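Putative cytosine/guanine deaminase (Unidentified, PDB 2PAJ) catalyses the zinc-dependent hydrolytic deamination of 2-amino-4-hydroxypteridines such as isoxanthopterin, giving 2,4-dihydroxypteridines and ammonium. Local coordinates at residues I20-R25 with K405-Y410; C131-D136 with G161-L166; I68-V73 with W389-G394; P422-L427 with G439-M444; V165-G170 with R214-P219. All coordinates share one frame; numbering follows the deposited sequence.

Interaction 1. Residues I20-R25 with K405-Y410; sequences IMTGGR and KVAVGY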
# COMPACT_ATOMS: atom_id res chain seq x y z
N ILE A 20 -1.59 -18.95 12.63
CA ILE A 20 -2.51 -18.12 11.86
C ILE A 20 -2.80 -16.76 12.51
O ILE A 20 -3.54 -16.68 13.48
CB ILE A 20 -3.88 -18.82 11.67
CG1 ILE A 20 -3.69 -20.22 11.07
CG2 ILE A 20 -4.76 -17.99 10.75
CD1 ILE A 20 -4.98 -21.02 10.94
N MET A 21 -2.21 -15.70 11.98
CA MET A 21 -2.46 -14.36 12.52
C MET A 21 -3.66 -13.76 11.76
O MET A 21 -3.69 -13.75 10.53
CB MET A 21 -1.21 -13.49 12.38
CG MET A 21 0.05 -14.05 13.05
SD MET A 21 -0.13 -14.64 14.76
CE MET A 21 -0.18 -13.13 15.67
N THR A 22 -4.64 -13.27 12.51
CA THR A 22 -5.86 -12.72 11.93
C THR A 22 -5.84 -11.28 11.47
O THR A 22 -6.67 -10.87 10.67
CB THR A 22 -7.01 -12.82 12.92
OG1 THR A 22 -6.95 -14.08 13.59
CG2 THR A 22 -8.34 -12.72 12.18
N GLY A 23 -4.89 -10.51 11.99
CA GLY A 23 -4.85 -9.11 11.63
C GLY A 23 -5.96 -8.42 12.39
O GLY A 23 -6.49 -7.40 11.95
N GLY A 24 -6.32 -8.99 13.54
CA GLY A 24 -7.36 -8.42 14.37
C GLY A 24 -6.77 -7.53 15.44
O GLY A 24 -5.59 -7.62 15.75
N ARG A 25 -7.60 -6.67 16.01
CA ARG A 25 -7.16 -5.75 17.05
C ARG A 25 -6.75 -6.47 18.33
O ARG A 25 -6.48 -5.83 19.35
CB ARG A 25 -8.27 -4.73 17.35
CG ARG A 25 -8.89 -4.12 16.10
CD ARG A 25 -9.63 -2.80 16.36
NE ARG A 25 -10.15 -2.20 15.12
CZ ARG A 25 -10.65 -0.97 15.03
NH1 ARG A 25 -10.70 -0.16 16.09
NH2 ARG A 25 -11.10 -0.52 13.86
N LYS A 405 -8.29 -9.14 6.71
CA LYS A 405 -8.51 -10.01 7.87
C LYS A 405 -8.66 -11.46 7.48
O LYS A 405 -9.41 -11.79 6.56
CB LYS A 405 -9.76 -9.57 8.60
CG LYS A 405 -9.54 -8.94 9.96
CD LYS A 405 -10.89 -8.69 10.58
CE LYS A 405 -10.82 -8.30 12.04
NZ LYS A 405 -12.20 -8.35 12.62
N VAL A 406 -7.95 -12.35 8.17
CA VAL A 406 -8.09 -13.77 7.87
C VAL A 406 -9.24 -14.23 8.78
O VAL A 406 -9.02 -14.76 9.88
CB VAL A 406 -6.81 -14.58 8.17
CG1 VAL A 406 -6.95 -15.99 7.63
CG2 VAL A 406 -5.62 -13.90 7.54
N ALA A 407 -10.47 -13.99 8.33
CA ALA A 407 -11.66 -14.37 9.06
C ALA A 407 -12.70 -14.81 8.05
O ALA A 407 -12.71 -14.33 6.93
CB ALA A 407 -12.17 -13.18 9.87
N VAL A 408 -13.55 -15.75 8.44
CA VAL A 408 -14.57 -16.26 7.54
C VAL A 408 -15.50 -15.12 7.08
O VAL A 408 -15.97 -14.32 7.89
CB VAL A 408 -15.36 -17.43 8.22
CG1 VAL A 408 -16.01 -16.95 9.50
CG2 VAL A 408 -16.38 -17.99 7.27
N GLY A 409 -15.73 -15.03 5.78
CA GLY A 409 -16.58 -13.99 5.23
C GLY A 409 -15.81 -12.91 4.49
O GLY A 409 -16.35 -12.21 3.64
N TYR A 410 -14.53 -12.79 4.81
CA TYR A 410 -13.68 -11.80 4.18
C TYR A 410 -13.05 -12.27 2.88
O TYR A 410 -13.08 -13.46 2.56
CB TYR A 410 -12.57 -11.37 5.14
CG TYR A 410 -13.04 -10.49 6.26
CD1 TYR A 410 -13.85 -11.00 7.29
CD2 TYR A 410 -12.66 -9.14 6.31
CE1 TYR A 410 -14.26 -10.19 8.32
CE2 TYR A 410 -13.07 -8.32 7.33
CZ TYR A 410 -13.86 -8.84 8.35
OH TYR A 410 -14.27 -8.03 9.38

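Interaction 2. Residues C131-D136 with G161-L166; sequences CATVAD and GLRFVL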
# COMPACT_ATOMS: atom_id res chain seq x y z
N CYS A 131 2.49 -8.68 -0.03
CA CYS A 131 1.51 -7.61 -0.20
C CYS A 131 0.57 -7.92 -1.38
O CYS A 131 1.03 -8.23 -2.48
CB CYS A 131 2.24 -6.29 -0.43
SG CYS A 131 1.17 -4.88 -0.77
N ALA A 132 -0.74 -7.84 -1.14
CA ALA A 132 -1.72 -8.12 -2.20
C ALA A 132 -2.50 -6.87 -2.64
O ALA A 132 -3.05 -6.81 -3.74
CB ALA A 132 -2.68 -9.21 -1.73
N THR A 133 -2.55 -5.87 -1.76
CA THR A 133 -3.23 -4.61 -2.03
C THR A 133 -2.20 -3.49 -1.99
O THR A 133 -1.62 -3.21 -0.95
CB THR A 133 -4.32 -4.30 -0.98
OG1 THR A 133 -5.08 -5.47 -0.71
CG2 THR A 133 -5.24 -3.23 -1.51
N VAL A 134 -1.99 -2.86 -3.14
CA VAL A 134 -1.03 -1.77 -3.23
C VAL A 134 -1.73 -0.46 -3.55
O VAL A 134 -2.70 -0.43 -4.30
CB VAL A 134 0.00 -2.06 -4.35
CG1 VAL A 134 1.11 -1.04 -4.30
CG2 VAL A 134 0.54 -3.48 -4.22
N ALA A 135 -1.24 0.62 -2.96
CA ALA A 135 -1.80 1.94 -3.19
C ALA A 135 -0.63 2.80 -3.63
O ALA A 135 0.37 2.92 -2.91
CB ALA A 135 -2.42 2.49 -1.90
N ASP A 136 -0.73 3.38 -4.83
CA ASP A 136 0.33 4.23 -5.31
C ASP A 136 -0.11 5.69 -5.39
O ASP A 136 -1.18 5.99 -5.91
CB ASP A 136 0.82 3.77 -6.69
CG ASP A 136 1.92 4.66 -7.24
OD1 ASP A 136 2.97 4.82 -6.58
OD2 ASP A 136 1.73 5.23 -8.34
N GLY A 161 -2.26 -9.76 -10.77
CA GLY A 161 -3.41 -10.24 -10.01
C GLY A 161 -3.65 -9.53 -8.69
O GLY A 161 -4.39 -10.03 -7.85
N LEU A 162 -3.05 -8.36 -8.54
CA LEU A 162 -3.15 -7.57 -7.31
C LEU A 162 -4.26 -6.52 -7.31
O LEU A 162 -4.64 -6.01 -8.36
CB LEU A 162 -1.82 -6.84 -7.05
CG LEU A 162 -0.50 -7.54 -7.34
CD1 LEU A 162 0.65 -6.58 -7.11
CD2 LEU A 162 -0.36 -8.77 -6.45
N ARG A 163 -4.78 -6.20 -6.13
CA ARG A 163 -5.80 -5.16 -6.01
C ARG A 163 -4.99 -3.88 -6.07
O ARG A 163 -3.96 -3.78 -5.40
CB ARG A 163 -6.50 -5.19 -4.66
CG ARG A 163 -7.23 -6.45 -4.27
CD ARG A 163 -7.78 -6.25 -2.87
NE ARG A 163 -8.41 -7.45 -2.34
CZ ARG A 163 -9.59 -7.89 -2.75
NH1 ARG A 163 -10.25 -7.22 -3.68
NH2 ARG A 163 -10.09 -9.01 -2.24
N PHE A 164 -5.44 -2.91 -6.84
CA PHE A 164 -4.72 -1.65 -6.95
C PHE A 164 -5.58 -0.46 -6.54
O PHE A 164 -6.77 -0.41 -6.83
CB PHE A 164 -4.22 -1.45 -8.38
CG PHE A 164 -3.28 -0.30 -8.53
CD1 PHE A 164 -2.03 -0.32 -7.92
CD2 PHE A 164 -3.65 0.82 -9.26
CE1 PHE A 164 -1.15 0.75 -8.04
CE2 PHE A 164 -2.79 1.91 -9.40
CZ PHE A 164 -1.53 1.88 -8.78
N VAL A 165 -4.96 0.49 -5.85
CA VAL A 165 -5.65 1.68 -5.41
C VAL A 165 -4.90 2.88 -5.98
O VAL A 165 -3.78 3.17 -5.57
CB VAL A 165 -5.68 1.78 -3.87
CG1 VAL A 165 -6.35 3.07 -3.43
CG2 VAL A 165 -6.41 0.60 -3.28
N LEU A 166 -5.52 3.58 -6.92
CA LEU A 166 -4.88 4.74 -7.53
C LEU A 166 -5.09 6.02 -6.72
O LEU A 166 -6.21 6.43 -6.46
CB LEU A 166 -5.42 4.96 -8.95
CG LEU A 166 -4.87 6.18 -9.68
CD1 LEU A 166 -3.35 6.11 -9.76
CD2 LEU A 166 -5.48 6.27 -11.07

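Interaction 3. Residues I68-V73 with W389-G394; sequences IYPAWV and WGTAGG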
# COMPACT_ATOMS: atom_id res chain seq x y z
N ILE A 68 0.71 -18.42 8.55
CA ILE A 68 -0.25 -17.71 7.72
C ILE A 68 -0.51 -16.33 8.31
O ILE A 68 -0.63 -16.16 9.52
CB ILE A 68 -1.57 -18.52 7.60
CG1 ILE A 68 -1.32 -19.79 6.80
CG2 ILE A 68 -2.64 -17.69 6.92
CD1 ILE A 68 -2.51 -20.68 6.64
N TYR A 69 -0.56 -15.34 7.42
CA TYR A 69 -0.78 -13.93 7.75
C TYR A 69 -1.76 -13.42 6.70
O TYR A 69 -1.94 -14.05 5.65
CB TYR A 69 0.52 -13.13 7.52
CG TYR A 69 1.51 -12.93 8.65
CD1 TYR A 69 1.85 -13.98 9.52
CD2 TYR A 69 2.17 -11.71 8.81
CE1 TYR A 69 2.82 -13.81 10.50
CE2 TYR A 69 3.15 -11.53 9.78
CZ TYR A 69 3.47 -12.58 10.62
OH TYR A 69 4.46 -12.41 11.56
N PRO A 70 -2.44 -12.30 6.97
CA PRO A 70 -3.34 -11.84 5.91
C PRO A 70 -2.37 -11.06 5.01
O PRO A 70 -1.39 -10.50 5.50
CB PRO A 70 -4.33 -10.94 6.66
CG PRO A 70 -3.56 -10.46 7.81
CD PRO A 70 -2.79 -11.68 8.25
N ALA A 71 -2.58 -11.06 3.69
CA ALA A 71 -1.68 -10.34 2.79
C ALA A 71 -1.56 -8.87 3.20
O ALA A 71 -2.49 -8.29 3.76
CB ALA A 71 -2.19 -10.46 1.35
N TRP A 72 -0.41 -8.25 2.94
CA TRP A 72 -0.22 -6.86 3.34
C TRP A 72 -1.03 -5.87 2.50
O TRP A 72 -1.38 -6.13 1.35
CB TRP A 72 1.25 -6.44 3.24
CG TRP A 72 2.21 -7.27 4.02
CD1 TRP A 72 3.15 -8.13 3.53
CD2 TRP A 72 2.29 -7.36 5.44
NE1 TRP A 72 3.79 -8.77 4.55
CE2 TRP A 72 3.29 -8.31 5.75
CE3 TRP A 72 1.61 -6.73 6.50
CZ2 TRP A 72 3.62 -8.66 7.06
CZ3 TRP A 72 1.94 -7.07 7.80
CH2 TRP A 72 2.94 -8.03 8.07
N VAL A 73 -1.30 -4.73 3.10
CA VAL A 73 -2.02 -3.64 2.46
C VAL A 73 -1.11 -2.42 2.55
O VAL A 73 -0.89 -1.87 3.64
CB VAL A 73 -3.35 -3.35 3.18
CG1 VAL A 73 -4.12 -2.28 2.43
CG2 VAL A 73 -4.17 -4.61 3.28
N TRP A 389 -1.82 -2.98 11.76
CA TRP A 389 -1.53 -1.77 11.00
C TRP A 389 -1.24 -2.08 9.54
O TRP A 389 -1.70 -1.37 8.65
CB TRP A 389 -0.34 -1.04 11.61
CG TRP A 389 -0.62 -0.46 12.95
CD1 TRP A 389 -1.84 -0.23 13.50
CD2 TRP A 389 0.35 0.06 13.87
NE1 TRP A 389 -1.71 0.42 14.71
CE2 TRP A 389 -0.38 0.62 14.96
CE3 TRP A 389 1.75 0.13 13.88
CZ2 TRP A 389 0.26 1.23 16.06
CZ3 TRP A 389 2.38 0.74 14.97
CH2 TRP A 389 1.63 1.29 16.04
N GLY A 390 -0.48 -3.14 9.31
CA GLY A 390 -0.09 -3.52 7.96
C GLY A 390 -1.11 -4.28 7.14
O GLY A 390 -0.90 -4.51 5.94
N THR A 391 -2.22 -4.64 7.77
CA THR A 391 -3.27 -5.38 7.08
C THR A 391 -4.64 -4.72 7.21
O THR A 391 -4.94 -3.79 6.49
CB THR A 391 -3.34 -6.87 7.58
OG1 THR A 391 -3.63 -6.89 8.98
CG2 THR A 391 -2.01 -7.58 7.35
N ALA A 392 -5.45 -5.20 8.15
CA ALA A 392 -6.80 -4.69 8.38
C ALA A 392 -6.87 -3.19 8.67
O ALA A 392 -7.86 -2.53 8.35
CB ALA A 392 -7.45 -5.47 9.49
N GLY A 393 -5.83 -2.64 9.30
CA GLY A 393 -5.82 -1.22 9.59
C GLY A 393 -5.76 -0.41 8.31
O GLY A 393 -6.48 0.57 8.16
N GLY A 394 -4.91 -0.82 7.38
CA GLY A 394 -4.80 -0.09 6.13
C GLY A 394 -6.04 -0.24 5.28
O GLY A 394 -6.44 0.68 4.59
O HOH W 1 -1.67 -0.70 5.98

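Interaction 4. Residues P422-L427 with G439-M444; sequences PRYFGL and GRPSVM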
# COMPACT_ATOMS: atom_id res chain seq x y z
N PRO A 422 17.62 -20.10 7.61
CA PRO A 422 18.19 -20.24 8.95
C PRO A 422 17.90 -19.14 9.97
O PRO A 422 18.03 -19.37 11.16
CB PRO A 422 19.68 -20.43 8.69
CG PRO A 422 19.89 -19.99 7.28
CD PRO A 422 18.64 -20.41 6.59
N ARG A 423 17.51 -17.95 9.52
CA ARG A 423 17.21 -16.88 10.47
C ARG A 423 16.02 -17.25 11.35
O ARG A 423 15.85 -16.71 12.44
CB ARG A 423 16.91 -15.56 9.74
CG ARG A 423 15.79 -15.63 8.69
CD ARG A 423 15.33 -14.24 8.26
NE ARG A 423 16.43 -13.28 8.23
CZ ARG A 423 17.29 -13.13 7.23
NH1 ARG A 423 17.20 -13.85 6.13
NH2 ARG A 423 18.28 -12.26 7.35
N TYR A 424 15.20 -18.18 10.86
CA TYR A 424 14.01 -18.61 11.58
C TYR A 424 14.27 -19.82 12.47
O TYR A 424 13.48 -20.11 13.38
CB TYR A 424 12.90 -18.95 10.59
CG TYR A 424 12.62 -17.85 9.61
CD1 TYR A 424 12.93 -18.02 8.25
CD2 TYR A 424 12.05 -16.65 10.02
CE1 TYR A 424 12.68 -17.01 7.34
CE2 TYR A 424 11.80 -15.64 9.13
CZ TYR A 424 12.12 -15.82 7.79
OH TYR A 424 11.87 -14.81 6.90
N PHE A 425 15.37 -20.51 12.22
CA PHE A 425 15.74 -21.69 13.00
C PHE A 425 16.01 -21.29 14.44
O PHE A 425 16.96 -20.56 14.71
CB PHE A 425 16.99 -22.33 12.40
CG PHE A 425 16.82 -22.79 10.98
CD1 PHE A 425 17.90 -23.34 10.29
CD2 PHE A 425 15.61 -22.65 10.31
CE1 PHE A 425 17.77 -23.75 8.97
CE2 PHE A 425 15.47 -23.05 8.99
CZ PHE A 425 16.56 -23.60 8.32
N GLY A 426 15.17 -21.76 15.37
CA GLY A 426 15.34 -21.42 16.78
C GLY A 426 14.31 -20.46 17.38
O GLY A 426 14.49 -19.97 18.50
N LEU A 427 13.25 -20.18 16.64
CA LEU A 427 12.19 -19.30 17.12
C LEU A 427 11.18 -20.08 17.94
O LEU A 427 10.62 -21.07 17.47
CB LEU A 427 11.45 -18.67 15.94
CG LEU A 427 12.07 -17.46 15.26
CD1 LEU A 427 11.26 -17.10 14.02
CD2 LEU A 427 12.13 -16.30 16.25
N GLY A 439 15.32 -9.94 6.90
CA GLY A 439 15.39 -10.71 5.67
C GLY A 439 14.12 -10.65 4.85
O GLY A 439 13.59 -9.58 4.56
N ARG A 440 13.62 -11.81 4.45
CA ARG A 440 12.41 -11.90 3.66
C ARG A 440 11.95 -13.34 3.61
O ARG A 440 12.59 -14.18 2.98
CB ARG A 440 12.67 -11.41 2.23
CG ARG A 440 11.47 -11.60 1.30
CD ARG A 440 11.80 -11.41 -0.18
NE ARG A 440 10.80 -12.13 -0.96
CZ ARG A 440 11.01 -13.31 -1.53
NH1 ARG A 440 12.20 -13.90 -1.44
NH2 ARG A 440 10.01 -13.93 -2.14
N PRO A 441 10.83 -13.66 4.28
CA PRO A 441 10.38 -15.05 4.24
C PRO A 441 9.99 -15.51 2.84
O PRO A 441 9.72 -14.71 1.96
CB PRO A 441 9.21 -15.07 5.23
CG PRO A 441 8.70 -13.69 5.17
CD PRO A 441 9.93 -12.85 5.11
N SER A 442 10.01 -16.82 2.67
CA SER A 442 9.69 -17.46 1.41
C SER A 442 8.17 -17.57 1.24
O SER A 442 7.51 -18.23 2.04
CB SER A 442 10.36 -18.84 1.38
OG SER A 442 10.07 -19.58 0.21
N VAL A 443 7.61 -16.91 0.23
CA VAL A 443 6.17 -16.98 -0.01
C VAL A 443 5.84 -18.25 -0.81
O VAL A 443 5.91 -18.27 -2.04
CB VAL A 443 5.63 -15.75 -0.79
CG1 VAL A 443 5.38 -14.59 0.16
CG2 VAL A 443 6.60 -15.34 -1.85
N MET A 444 5.48 -19.30 -0.09
CA MET A 444 5.13 -20.55 -0.74
C MET A 444 3.78 -20.29 -1.38
O MET A 444 3.43 -20.89 -2.39
CB MET A 444 5.07 -21.71 0.28
CG MET A 444 3.76 -21.85 1.04
SD MET A 444 2.64 -23.06 0.29
CE MET A 444 2.50 -24.25 1.64

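Interaction 5. Residues V165-G170 with R214-P219; sequences VLLRGG and RVVMAP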
# COMPACT_ATOMS: atom_id res chain seq x y z
N VAL A 165 -4.96 0.49 -5.85
CA VAL A 165 -5.65 1.68 -5.41
C VAL A 165 -4.90 2.88 -5.98
O VAL A 165 -3.78 3.17 -5.57
CB VAL A 165 -5.68 1.78 -3.87
CG1 VAL A 165 -6.35 3.07 -3.43
CG2 VAL A 165 -6.41 0.60 -3.28
N LEU A 166 -5.52 3.58 -6.92
CA LEU A 166 -4.88 4.74 -7.53
C LEU A 166 -5.09 6.02 -6.72
O LEU A 166 -6.21 6.43 -6.46
CB LEU A 166 -5.42 4.96 -8.95
CG LEU A 166 -4.87 6.18 -9.68
CD1 LEU A 166 -3.35 6.11 -9.76
CD2 LEU A 166 -5.48 6.27 -11.07
N LEU A 167 -3.98 6.63 -6.32
CA LEU A 167 -4.01 7.86 -5.55
C LEU A 167 -3.58 8.97 -6.51
O LEU A 167 -2.43 9.42 -6.51
CB LEU A 167 -3.04 7.78 -4.36
CG LEU A 167 -3.06 6.52 -3.48
CD1 LEU A 167 -2.06 6.68 -2.35
CD2 LEU A 167 -4.45 6.30 -2.94
N ARG A 168 -4.52 9.41 -7.35
CA ARG A 168 -4.29 10.43 -8.37
C ARG A 168 -3.76 11.72 -7.77
O ARG A 168 -4.52 12.49 -7.19
CB ARG A 168 -5.60 10.67 -9.13
CG ARG A 168 -5.45 11.04 -10.60
CD ARG A 168 -4.85 12.42 -10.81
NE ARG A 168 -4.89 12.83 -12.21
CZ ARG A 168 -4.41 13.98 -12.67
NH1 ARG A 168 -3.84 14.84 -11.83
NH2 ARG A 168 -4.47 14.26 -13.96
N GLY A 169 -2.47 11.95 -7.93
CA GLY A 169 -1.85 13.15 -7.39
C GLY A 169 -1.64 14.25 -8.41
O GLY A 169 -1.99 14.11 -9.58
N GLY A 170 -1.05 15.35 -7.96
CA GLY A 170 -0.79 16.46 -8.86
C GLY A 170 -0.81 17.82 -8.19
O GLY A 170 -0.93 17.93 -6.96
N ARG A 214 -9.63 0.80 -7.38
CA ARG A 214 -10.08 1.97 -6.65
C ARG A 214 -9.38 3.22 -7.11
O ARG A 214 -8.28 3.18 -7.66
CB ARG A 214 -9.82 1.78 -5.17
CG ARG A 214 -10.79 0.87 -4.51
CD ARG A 214 -11.41 1.56 -3.34
NE ARG A 214 -12.78 1.11 -3.15
CZ ARG A 214 -13.52 1.44 -2.11
NH1 ARG A 214 -13.02 2.22 -1.16
NH2 ARG A 214 -14.76 0.98 -2.01
N VAL A 215 -10.03 4.36 -6.86
CA VAL A 215 -9.51 5.66 -7.23
C VAL A 215 -9.73 6.63 -6.08
O VAL A 215 -10.77 6.61 -5.45
CB VAL A 215 -10.25 6.21 -8.49
CG1 VAL A 215 -9.74 7.60 -8.84
CG2 VAL A 215 -10.08 5.25 -9.66
N VAL A 216 -8.74 7.46 -5.80
CA VAL A 216 -8.87 8.45 -4.74
C VAL A 216 -8.24 9.80 -5.12
O VAL A 216 -7.27 9.86 -5.88
CB VAL A 216 -8.31 7.89 -3.34
CG1 VAL A 216 -7.71 6.52 -3.50
CG2 VAL A 216 -7.28 8.83 -2.75
N MET A 217 -8.84 10.87 -4.60
CA MET A 217 -8.42 12.26 -4.80
C MET A 217 -7.16 12.50 -3.98
O MET A 217 -7.24 12.55 -2.75
CB MET A 217 -9.55 13.18 -4.30
CG MET A 217 -9.32 14.69 -4.42
SD MET A 217 -9.41 15.32 -6.10
CE MET A 217 -7.79 15.94 -6.32
N ALA A 218 -6.01 12.67 -4.63
CA ALA A 218 -4.75 12.83 -3.89
C ALA A 218 -3.72 13.89 -4.28
O ALA A 218 -2.59 13.56 -4.64
CB ALA A 218 -4.05 11.47 -3.83
N PRO A 219 -4.08 15.18 -4.18
CA PRO A 219 -3.11 16.23 -4.53
C PRO A 219 -1.82 16.01 -3.71
O PRO A 219 -1.86 16.05 -2.48
CB PRO A 219 -3.83 17.51 -4.13
CG PRO A 219 -5.28 17.15 -4.33
CD PRO A 219 -5.36 15.76 -3.76

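Interaction 1. Residues I20-R25 with K405-Y410
T22 and V406 make the one hydrogen bond that joins two irregular segments lying some 380 residues apart in sequence. V406 N donates to T22 O at 3.2 Å, with an N-H...O angle of 156°. The donor is tilted moderately from the carbonyl plane. The same carbonyl oxygen also receives a CA-H...O contact from K405 CA at 3.5 Å, so both backbone groups of the K405-V406 step converge on it.

Methyl groups flank the bond. CG2 of T22 stands anti to its own backbone N and is thereby turned to the V406 carbonyl. One branch of V406, CG2, rests 3.6 Å from M21 O, while the other, CG1, makes the purely apolar contact, 4.3 Å from I20 CG2.

K405 contributes a long aliphatic contact. Its chain, extended beyond CG, starts beside T22 O and passes the backbone of the two glycines, with CG 4.0 Å from G23 O and CE 4.2 Å from G24 CA. Its NZ ends in a salt bridge with D30, whose carboxylate also accepts a hydrogen bond from R25 N.

Segment 405-410 is shaped by an inverse gamma turn centred on V406 and a type II beta turn from A407 to Y410, with G409 at its positive-phi position. The loop after strand 19-20 thus meets the turn-rich loop leading into strand 414-418, beside Y69 and P70 of strand 67-73 and away from the metal site.

Interaction 2. Residues C131-D136 with G161-L166
F164 lays its ring across toward D136, two positions beyond its own register partner V134. CG stands anti to the backbone N (chi1 -170°), and the ring meets the other strand with CD1 3.7 Å from V134 O and CZ 3.7 Å from D136 CB. Both approaches are oblique to the ring. D136 thus has its CB covered by an aromatic group, while its OD1 accepts a hydrogen bond from L79 N, close to the zinc ligand H78.

The backbones themselves pair in regular parallel fashion, the two strand directions differing by 16°. Four backbone bonds join them: R163 N to A132 O at 3.0 Å, V134 N to R163 O, V165 N to V134 O at 2.9 Å and D136 N to V165 O. R163 and V165 each both donate and accept.

On the face carrying T133, A135, R163 and V165, the A135 and V165 CB atoms meet at 3.9 Å. Nearer the strand starts, T133 and R163 cross obliquely, with T133 OG1 3.5 Å from R163 CD and lying at the guanidinium edge. That guanidinium continues to a salt bridge with D413. On the other face, V134 CG2 packs on L162 CD1.

The pair belongs to the beta-alpha-beta unit of strand 131-136, helix 149-159 and strand 163-168. A Schellman motif with G161 ends that helix, L153 and A157 of the helix cover F164, helix 112-127 covers V134 and L162, and strand 67-73 runs along the other edge of strand 131-136.

Interaction 3. Residues I68-V73 with W389-G394
P70 and T391 set their side chains at about a right angle, the proline ring meeting the threonine methyl: P70 CG lies 3.3 Å from T391 CG2. The threonine torsion explains this choice of branch. OG1 sits between the backbone N and the carbonyl carbon (chi1 60°), where it bonds back to I387 O one turn earlier in the helix, and CG2, anti to the carbonyl carbon, is the branch offered to strand 67-73.

W72 comes to the same methyl from another direction. Its indole is inclined to the T391 side chain, with CE3 3.8 Å from CG2, and presents its edge to the helix backbone, G390 O lying 3.4 Å from CE3 and near the ring plane. G390 has no side chain to stand between the indole and the helix, and W72 CZ3 approaches its CA to 4.1 Å.

V73 points its side chain toward the helix and divides its branches: CG2 packs against T391 O at 3.4 Å, whereas CG1 faces G394. Its backbone N donates to G390 O at 2.9 Å, in a nearly straight bond of 164°. A water hydrogen-bonds to both V73 O and W389 O and so forms a second, indirect link. The helix widens into a pi-type turn at 389-393, the region holding the carbonyls that face the strand.

Helix 383-398 thus packs against strand 67-73, just ahead of the zinc ligands H76 and H78. Helix 346-359 lies against W72, strand 131-136 flanks A71 and V73, and strand 414-418 lies beside I68 and W72.

Interaction 4. Residues P422-L427 with G439-M444
R423 meets G439, and Y424 meets P441, in the irregular connection between two antiparallel neighbours, strands 414-418 and 442-448, at the margin of the amidohydrolase fold and away from the metal site. Y424 also begins a type II beta turn that closes at L427.

The R423 side chain leaves CB toward G439. CG, placed between the backbone N and the carbonyl carbon (chi1 55°), rests over the centre of the Y424 ring, 3.6 Å above its plane. CD continues along the same ring, 3.6 Å from Y424 CZ. The chain bends at chi3 (35°), and NE donates to S437 O, a bond that helps to hold the guanidinium in place. CZ then comes 3.4 Å from G439 CA, which lies over the centre of one guanidinium face, and NH1 and NH2 stay close to that same CA. Glycine, at positive phi, lets the backbone itself lie against the flat cation.

Y424 is therefore covered on one ring face by arginine methylenes, while the Y424 and P441 side chains cross at about a right angle, with CZ 3.9 Å from P441 CB. The Y424 hydroxyl approaches P441 N to 3.0 Å, but this is no hydrogen bond, since the proline nitrogen carries no hydrogen.

Interaction 5. Residues V165-G170 with R214-P219
V165 and R214 begin a parallel pairing of strands 165-168 and 214-217, whose axes approach to 4.6 Å with directions 23° apart. L166 N donates to R214 O at 2.9 Å from above the carbonyl plane, and V216 N returns to L166 O at 2.8 Å. R168 N to V216 O is weak, after which A218 N bonds to R168 O.

V165 and R214 lie side by side, with R214 CB near both valine methyls. V216 CG1 touches both V165 CG1 at 3.7 Å and the CD2 branch of L167, which runs beside V216 in the same direction. L167 CB also meets A218 CB at 3.9 Å.

R168, on the other face with L166, uses CB near V216 O and then bends at chi2 (-69°). Its guanidinium forms salt bridges with D196 and E188 and cation-pi contacts with Y141 and Y193, besides a weak bond from NH1 to G169 O.

The chemistry thus differs between faces. One is aliphatic at V165, L167 and V216, with R214 at its start turning its end away, and L167 lies about 5 Å from the side chain of the zinc ligand H76. The other holds buried R168, its charge probably balanced by the carboxylates of D196 and E188.

Overall arrangement
Interactions 2, 3 and 5 are buried in the body of the barrel; interaction 1 is buried farther from the chain centre, and interaction 4 is partly exposed near the surface. Interactions 2 and 5 share V165 and L166 of strand 163-168, which is paired along both edges. Interaction 3 adjoins interaction 2 through W72 and A132, and interaction 1 through M21 and I68. Chemistry follows place: parallel backbone bonding dominates interactions 2 and 5, interaction 3 combines side-chain packing of strand on helix with one backbone bond and a bridging water, one backbone bond joins the two loops of interaction 1, and interaction 4 relies on packing against a guanidinium and a tyrosine, without hydrogen bonds across it.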